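Local coordinates for NAD_Gly3P_dh, NAD-dependent glycerol-3-phosphate dehydrogenase (Streptosporangium roseum, PDB 5OCM) that reduces imines to amines as an NADPH-dependent imine reductase of the HIBADH-related family, at the interface of chains A and B. Coordinates in Å, arbitrary orientation; residue numbers count along the deposited sequence, not the author numbering. Chains: chain A/B, NAD_Gly3P_dh, NAD-dependent glycerol-3-phosphate dehydrogenase.

The interface of chains A and B. Residues chain A 184-185, 198-199, 202, 206; chain B 216-217, 220-221, 223.
Helix-on-helix packing of the C-terminal, reductive aminase-like domains joins the two chains: helix 198-225 of chain A lies against the same helix of chain B, with A:Phe184 and A:Leu185 of helix 165-192 adding a second chain A surface. The contact belongs to the two-fold interface of the deposited dimer, so it recurs with the chains exchanged. B:Val216 points its CG1 methyl at the face of the A:Phe184 ring, 3.6 Å from the centroid, a CH-pi contact over the middle of the ring. That methyl stands anti to its own backbone N (chi1 167°), and the compact beta-branched side chain fits between ring and amide: CG1 of B:Val216 also lies 3.4 Å from ND2, the side-chain amide nitrogen of A:Asn206. The amide and valine meet tip to tip, while OD1 of A:Asn206 turns to B:Ser217, whose hydroxyl OG donates a weak hydrogen bond of 3.0 Å. Small residues let the helix backbones come close. CB of B:Ala220 lies 3.7 Å from the carbonyl O of A:Ala198, room for little more than a methyl, and also meets CB of A:Ala202 and CZ of A:Phe184. CG2 of A:Thr199 rests 3.7 Å from CA of B:Gly221, where no side chain intervenes. Further along, the CB methyl of A:Ala198 packs against CG1 of B:Val223 at 3.7 Å, and CG2 of B:Val223 touches CD2 of A:Leu185 at 4.0 Å, so the valine's two branches engage both chain A helices.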
ATOM      1  N   PHE A 184      -2.298  -6.709  -3.526  1.00 12.70           N
ATOM      2  CA  PHE A 184      -1.799  -7.844  -2.766  1.00 13.44           C
ATOM      3  C   PHE A 184      -2.533  -9.142  -3.169  1.00 12.71           C
ATOM      4  O   PHE A 184      -1.887 -10.196  -3.393  1.00 13.25           O
ATOM      5  CB  PHE A 184      -1.980  -7.653  -1.245  1.00 14.79           C
ATOM      6  CG  PHE A 184      -1.708  -8.919  -0.479  1.00 14.78           C
ATOM      7  CD1 PHE A 184      -0.408  -9.385  -0.366  1.00 14.45           C
ATOM      8  CD2 PHE A 184      -2.726  -9.654   0.036  1.00 15.26           C
ATOM      9  CE1 PHE A 184      -0.127 -10.601   0.235  1.00 14.93           C
ATOM     10  CE2 PHE A 184      -2.473 -10.874   0.698  1.00 16.84           C
ATOM     11  CZ  PHE A 184      -1.157 -11.356   0.773  1.00 16.10           C
ATOM     12  N   LEU A 185      -3.843  -9.055  -3.264  1.00 12.26           N
ATOM     13  CA  LEU A 185      -4.661 -10.248  -3.623  1.00 14.40           C
ATOM     14  C   LEU A 185      -4.391 -10.726  -5.048  1.00 16.59           C
ATOM     15  O   LEU A 185      -4.240 -11.946  -5.284  1.00 15.37           O
ATOM     16  CB  LEU A 185      -6.164 -10.032  -3.392  1.00 15.27           C
ATOM     17  CG  LEU A 185      -6.570  -9.785  -1.909  1.00 14.42           C
ATOM     18  CD1 LEU A 185      -8.013  -9.349  -1.921  1.00 17.56           C
ATOM     19  CD2 LEU A 185      -6.388 -10.955  -1.024  1.00 14.70           C
ATOM     20  N   ALA A 198      -0.378 -17.822   0.065  1.00 18.30           N
ATOM     21  CA  ALA A 198      -0.494 -16.390   0.371  1.00 18.18           C
ATOM     22  C   ALA A 198       0.261 -16.001   1.648  1.00 18.08           C
ATOM     23  O   ALA A 198       0.833 -14.921   1.737  1.00 17.16           O
ATOM     24  CB  ALA A 198      -1.941 -16.022   0.476  1.00 17.59           C
ATOM     25  N   THR A 199       0.221 -16.863   2.662  1.00 16.27           N
ATOM     26  CA  THR A 199       0.954 -16.631   3.898  1.00 16.91           C
ATOM     27  C   THR A 199       2.468 -16.647   3.739  1.00 16.54           C
ATOM     28  O   THR A 199       3.177 -16.027   4.525  1.00 15.98           O
ATOM     29  CB  THR A 199       0.541 -17.609   5.028  1.00 19.59           C
ATOM     30  OG1 THR A 199       0.604 -18.943   4.510  1.00 20.50           O
ATOM     31  CG2 THR A 199      -0.891 -17.287   5.499  1.00 20.88           C
ATOM     32  N   ALA A 202       2.975 -13.045   2.036  1.00 18.39           N
ATOM     33  CA  ALA A 202       2.637 -11.868   2.864  1.00 16.58           C
ATOM     34  C   ALA A 202       3.803 -11.128   3.492  1.00 17.35           C
ATOM     35  O   ALA A 202       3.860  -9.889   3.429  1.00 16.32           O
ATOM     36  CB  ALA A 202       1.565 -12.189   3.896  1.00 15.45           C
ATOM     37  N   ASN A 206       4.628  -7.251   2.832  1.00 14.41           N
ATOM     38  CA  ASN A 206       4.644  -6.241   3.901  1.00 14.55           C
ATOM     39  C   ASN A 206       5.986  -5.494   4.015  1.00 14.98           C
ATOM     40  O   ASN A 206       6.013  -4.269   4.212  1.00 13.87           O
ATOM     41  CB  ASN A 206       4.245  -6.855   5.235  1.00 15.53           C
ATOM     42  CG  ASN A 206       2.744  -7.179   5.321  1.00 16.34           C
ATOM     43  OD1 ASN A 206       2.330  -8.003   6.209  1.00 20.79           O
ATOM     44  ND2 ASN A 206       1.960  -6.554   4.537  1.00 12.18           N
TER
ATOM     45  N   VAL B 216      -3.196  -7.269   5.484  1.00 14.71           N
ATOM     46  CA  VAL B 216      -2.565  -8.185   4.525  1.00 15.36           C
ATOM     47  C   VAL B 216      -2.290  -9.548   5.200  1.00 15.27           C
ATOM     48  O   VAL B 216      -2.590 -10.615   4.637  1.00 15.67           O
ATOM     49  CB  VAL B 216      -1.264  -7.570   3.960  1.00 15.87           C
ATOM     50  CG1 VAL B 216      -0.432  -8.594   3.213  1.00 16.00           C
ATOM     51  CG2 VAL B 216      -1.583  -6.405   3.049  1.00 17.85           C
ATOM     52  N   SER B 217      -1.644  -9.513   6.359  1.00 14.81           N
ATOM     53  CA  SER B 217      -1.265 -10.781   7.068  1.00 14.86           C
ATOM     54  C   SER B 217      -2.521 -11.612   7.425  1.00 15.76           C
ATOM     55  O   SER B 217      -2.588 -12.803   7.175  1.00 18.84           O
ATOM     56  CB  SER B 217      -0.466 -10.485   8.296  1.00 14.49           C
ATOM     57  OG  SER B 217       0.727  -9.840   7.988  1.00 17.20           O
ATOM     58  N   ALA B 220      -4.218 -12.962   4.226  1.00 15.93           N
ATOM     59  CA  ALA B 220      -3.428 -14.033   3.637  1.00 16.52           C
ATOM     60  C   ALA B 220      -3.797 -15.401   4.251  1.00 16.51           C
ATOM     61  O   ALA B 220      -3.901 -16.422   3.560  1.00 16.23           O
ATOM     62  CB  ALA B 220      -1.958 -13.766   3.814  1.00 15.95           C
ATOM     63  N   GLY B 221      -4.004 -15.416   5.563  1.00 16.48           N
ATOM     64  CA  GLY B 221      -4.444 -16.663   6.214  1.00 15.89           C
ATOM     65  C   GLY B 221      -5.790 -17.112   5.724  1.00 15.26           C
ATOM     66  O   GLY B 221      -6.010 -18.290   5.485  1.00 16.77           O
ATOM     67  N   VAL B 223      -7.082 -16.444   2.760  1.00 15.87           N
ATOM     68  CA  VAL B 223      -6.856 -16.939   1.408  1.00 15.00           C
ATOM     69  C   VAL B 223      -6.346 -18.374   1.457  1.00 16.00           C
ATOM     70  O   VAL B 223      -6.850 -19.217   0.698  1.00 17.90           O
ATOM     71  CB  VAL B 223      -5.891 -16.035   0.632  1.00 16.05           C
ATOM     72  CG1 VAL B 223      -5.439 -16.716  -0.661  1.00 17.57           C
ATOM     73  CG2 VAL B 223      -6.564 -14.691   0.332  1.00 16.34           C
TER